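PDB 6GRH: microcin B17-processing protein McbD from Escherichia coli str. K-12 substr. MG1655, which is needed to process the inactive microcin B17 precursor into the active peptide and belongs to the YcaO family, probably acting as an ATP-dependent cyclodehydratase. Local coordinates for residues Ala183-Ile191 and Arg206-Thr217. The protein carries 1 engineered substitution. Numbering follows the deposited sequence.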
loop_
_atom_site.group_PDB
_atom_site.type_symbol
_atom_site.label_atom_id
_atom_site.label_comp_id
_atom_site.label_asym_id
_atom_site.label_seq_id
_atom_site.Cartn_x
_atom_site.Cartn_y
_atom_site.Cartn_z
ATOM N N ALA E 183 32.580 -26.943 42.507
ATOM C CA ALA E 183 32.577 -25.762 41.644
ATOM C C ALA E 183 33.780 -24.904 41.995
ATOM O O ALA E 183 34.337 -25.016 43.094
ATOM C CB ALA E 183 31.293 -24.976 41.859
ATOM N N ASN E 184 34.192 -24.034 41.081
ATOM C CA ASN E 184 35.359 -23.176 41.348
ATOM C C ASN E 184 34.994 -21.994 42.230
ATOM O O ASN E 184 35.660 -21.724 43.221
ATOM C CB ASN E 184 35.991 -22.688 40.051
ATOM C CG ASN E 184 36.367 -23.835 39.137
ATOM O OD1 ASN E 184 37.101 -24.740 39.535
ATOM N ND2 ASN E 184 35.826 -23.828 37.924
ATOM N N THR E 185 33.915 -21.309 41.883
ATOM C CA THR E 185 33.508 -20.115 42.606
ATOM C C THR E 185 32.025 -19.890 42.387
ATOM O O THR E 185 31.425 -20.466 41.470
ATOM C CB THR E 185 34.294 -18.883 42.108
ATOM O OG1 THR E 185 34.420 -17.915 43.162
ATOM C CG2 THR E 185 33.605 -18.259 40.917
ATOM N N GLU E 186 31.449 -19.063 43.251
ATOM C CA GLU E 186 30.074 -18.603 43.114
ATOM C C GLU E 186 30.116 -17.119 42.681
ATOM O O GLU E 186 30.894 -16.334 43.218
ATOM C CB GLU E 186 29.312 -18.765 44.430
ATOM C CG GLU E 186 27.850 -18.343 44.319
ATOM C CD GLU E 186 27.037 -18.575 45.569
ATOM O OE1 GLU E 186 27.472 -19.353 46.452
ATOM O OE2 GLU E 186 25.920 -18.001 45.638
ATOM N N ILE E 187 29.274 -16.754 41.723
ATOM C CA ILE E 187 29.073 -15.353 41.324
ATOM C C ILE E 187 27.868 -14.834 42.077
ATOM O O ILE E 187 26.866 -15.540 42.176
ATOM C CB ILE E 187 28.742 -15.200 39.831
ATOM C CG1 ILE E 187 29.760 -15.914 38.948
ATOM C CG2 ILE E 187 28.597 -13.731 39.455
ATOM C CD1 ILE E 187 31.179 -15.556 39.233
ATOM N N SER E 188 27.939 -13.595 42.556
ATOM C CA SER E 188 26.868 -13.047 43.376
ATOM C C SER E 188 25.529 -13.171 42.681
ATOM O O SER E 188 25.395 -12.849 41.492
ATOM C CB SER E 188 27.086 -11.576 43.693
ATOM O OG SER E 188 25.974 -11.084 44.419
ATOM N N SER E 189 24.540 -13.632 43.436
ATOM C CA SER E 189 23.195 -13.791 42.920
ATOM C C SER E 189 22.559 -12.416 42.668
ATOM O O SER E 189 21.652 -12.327 41.862
ATOM C CB SER E 189 22.352 -14.639 43.861
ATOM O OG SER E 189 22.363 -14.082 45.149
ATOM N N GLU E 190 23.082 -11.351 43.294
ATOM C CA GLU E 190 22.633 -9.982 42.999
ATOM C C GLU E 190 23.428 -9.274 41.894
ATOM O O GLU E 190 23.241 -8.085 41.685
ATOM C CB GLU E 190 22.648 -9.131 44.269
ATOM C CG GLU E 190 21.641 -9.575 45.317
ATOM C CD GLU E 190 21.870 -8.935 46.675
ATOM O OE1 GLU E 190 22.550 -7.881 46.784
ATOM O OE2 GLU E 190 21.369 -9.494 47.667
ATOM N N ILE E 191 24.265 -10.012 41.156
ATOM C CA ILE E 191 25.130 -9.449 40.113
ATOM C C ILE E 191 24.341 -8.584 39.146
ATOM O O ILE E 191 23.233 -8.954 38.762
ATOM C CB ILE E 191 25.867 -10.568 39.317
ATOM C CG1 ILE E 191 26.981 -10.002 38.432
ATOM C CG2 ILE E 191 24.912 -11.414 38.455
ATOM C CD1 ILE E 191 28.192 -9.525 39.209
ATOM N N ARG E 206 14.717 -13.367 40.415
ATOM C CA ARG E 206 14.866 -12.948 41.822
ATOM C C ARG E 206 13.535 -12.591 42.480
ATOM O O ARG E 206 13.352 -12.841 43.665
ATOM C CB ARG E 206 15.797 -11.734 41.935
ATOM C CG ARG E 206 17.281 -12.024 41.749
ATOM C CD ARG E 206 18.128 -10.772 41.994
ATOM N NE ARG E 206 19.443 -10.878 41.367
ATOM C CZ ARG E 206 19.912 -10.058 40.431
ATOM N NH1 ARG E 206 19.183 -9.031 40.009
ATOM N NH2 ARG E 206 21.125 -10.266 39.926
ATOM N N SER E 207 12.611 -12.012 41.711
ATOM C CA SER E 207 11.264 -11.675 42.220
ATOM C C SER E 207 10.346 -12.910 42.340
ATOM O O SER E 207 9.522 -12.977 43.240
ATOM C CB SER E 207 10.611 -10.541 41.408
ATOM O OG SER E 207 10.168 -10.963 40.130
ATOM N N GLU E 208 10.512 -13.885 41.454
ATOM C CA GLU E 208 9.682 -15.095 41.446
ATOM C C GLU E 208 10.193 -16.152 42.441
ATOM O O GLU E 208 9.403 -16.919 42.984
ATOM C CB GLU E 208 9.638 -15.679 40.038
ATOM C CG GLU E 208 8.540 -16.724 39.798
ATOM C CD GLU E 208 7.170 -16.150 39.421
ATOM O OE1 GLU E 208 7.000 -14.903 39.296
ATOM O OE2 GLU E 208 6.247 -16.987 39.204
ATOM N N GLY E 209 11.506 -16.202 42.661
ATOM C CA GLY E 209 12.126 -17.255 43.471
ATOM C C GLY E 209 13.540 -16.870 43.860
ATOM O O GLY E 209 13.766 -15.738 44.273
ATOM N N ASP E 210 14.486 -17.803 43.727
ATOM C CA ASP E 210 15.909 -17.537 44.017
ATOM C C ASP E 210 16.827 -18.173 42.992
ATOM O O ASP E 210 16.451 -19.166 42.330
ATOM C CB ASP E 210 16.278 -18.047 45.405
ATOM C CG ASP E 210 15.526 -17.318 46.485
ATOM O OD1 ASP E 210 15.853 -16.128 46.747
ATOM O OD2 ASP E 210 14.565 -17.917 47.023
ATOM N N ILE E 211 18.020 -17.589 42.855
ATOM C CA ILE E 211 19.026 -18.117 41.940
ATOM C C ILE E 211 20.388 -18.314 42.590
ATOM O O ILE E 211 20.743 -17.617 43.553
ATOM C CB ILE E 211 19.213 -17.228 40.698
ATOM C CG1 ILE E 211 19.702 -15.830 41.099
ATOM C CG2 ILE E 211 17.907 -17.139 39.910
ATOM C CD1 ILE E 211 20.220 -15.017 39.940
ATOM N N ARG E 212 21.143 -19.250 42.020
ATOM C CA ARG E 212 22.541 -19.442 42.321
ATOM C C ARG E 212 23.308 -19.516 41.002
ATOM O O ARG E 212 22.826 -20.083 40.023
ATOM C CB ARG E 212 22.750 -20.715 43.148
ATOM C CG ARG E 212 22.005 -20.770 44.489
ATOM C CD ARG E 212 22.444 -19.739 45.527
ATOM N NE ARG E 212 23.783 -20.000 46.072
ATOM C CZ ARG E 212 24.090 -20.962 46.948
ATOM N NH1 ARG E 212 23.158 -21.775 47.426
ATOM N NH2 ARG E 212 25.351 -21.108 47.361
ATOM N N ILE E 213 24.496 -18.921 40.982
ATOM C CA ILE E 213 25.348 -18.877 39.794
ATOM C C ILE E 213 26.722 -19.426 40.183
ATOM O O ILE E 213 27.385 -18.862 41.029
ATOM C CB ILE E 213 25.518 -17.440 39.282
ATOM C CG1 ILE E 213 24.155 -16.773 39.055
ATOM C CG2 ILE E 213 26.374 -17.428 38.011
ATOM C CD1 ILE E 213 24.236 -15.300 38.686
ATOM N N PHE E 214 27.138 -20.506 39.539
ATOM C CA PHE E 214 28.390 -21.146 39.817
ATOM C C PHE E 214 29.270 -21.220 38.560
ATOM O O PHE E 214 28.782 -21.522 37.478
ATOM C CB PHE E 214 28.127 -22.565 40.332
ATOM C CG PHE E 214 27.366 -22.625 41.631
ATOM C CD1 PHE E 214 27.802 -21.923 42.746
ATOM C CD2 PHE E 214 26.233 -23.423 41.754
ATOM C CE1 PHE E 214 27.114 -21.997 43.956
ATOM C CE2 PHE E 214 25.547 -23.506 42.964
ATOM C CZ PHE E 214 25.989 -22.790 44.060
ATOM N N ASP E 215 30.561 -20.938 38.717
ATOM C CA ASP E 215 31.564 -21.294 37.721
ATOM C C ASP E 215 31.944 -22.764 37.965
ATOM O O ASP E 215 32.589 -23.069 38.973
ATOM C CB ASP E 215 32.790 -20.375 37.852
ATOM C CG ASP E 215 33.833 -20.606 36.758
ATOM O OD1 ASP E 215 34.245 -21.765 36.530
ATOM O OD2 ASP E 215 34.268 -19.621 36.132
ATOM N N ILE E 216 31.540 -23.659 37.049
ATOM C CA ILE E 216 31.831 -25.092 37.155
ATOM C C ILE E 216 32.871 -25.574 36.133
ATOM O O ILE E 216 33.001 -26.769 35.931
ATOM C CB ILE E 216 30.552 -25.961 37.028
ATOM C CG1 ILE E 216 29.852 -25.733 35.678
ATOM C CG2 ILE E 216 29.597 -25.681 38.179
ATOM C CD1 ILE E 216 28.991 -26.902 35.247
ATOM N N THR E 217 33.627 -24.659 35.518
ATOM C CA THR E 217 34.621 -25.007 34.507
ATOM C C THR E 217 35.499 -26.186 34.944
ATOM O O THR E 217 35.938 -26.197 36.078
ATOM C CB THR E 217 35.554 -23.816 34.292
ATOM O OG1 THR E 217 34.763 -22.631 34.182
ATOM C CG2 THR E 217 36.423 -24.011 33.047
HETATM O O HOH W 1 24.887 -16.988 43.208
#
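I187 and I213 press together on the tightly packed face of antiparallel strands 182-187 and 210-215, I187 CB lying 3.7 Å from I213 CG2. The CD1 of I213 reaches on to I191 CG2. At one end, N184 ND2 bonds both D215 OD1 (2.9 Å), from above the carboxylate plane, and T217 O, in the carbonyl plane on a lone pair. D215 OD1 also accepts from T217 N, closing an Asx turn, and from T217 OG1. The other face carries the salt bridge of E186. Its CG stands anti to the backbone N (chi1 -178°) and the extended chain meets R212, whose NH2 and NE donate side-on to OE1 (2.9 Å) and OE2 (3.0 Å), while F214 CZ lies over one guanidinium face, offset toward its rim. I187 N still bonds I213 O directly, but the return link from I213 N to I187 O runs through a water that also donates to E186 OE2. Toward the partly exposed S189, the strands part and R206, in one of two conformers, spans the gap: NE and NH2 both grip S189 O, and NH2 also bonds I191 O (2.7 Å). Both are inner strands of a mixed sheet, 224-231 flanking 210-215 and 307-308 flanking 182-187, while L255 of helix 251-275 packs against I191 and I213.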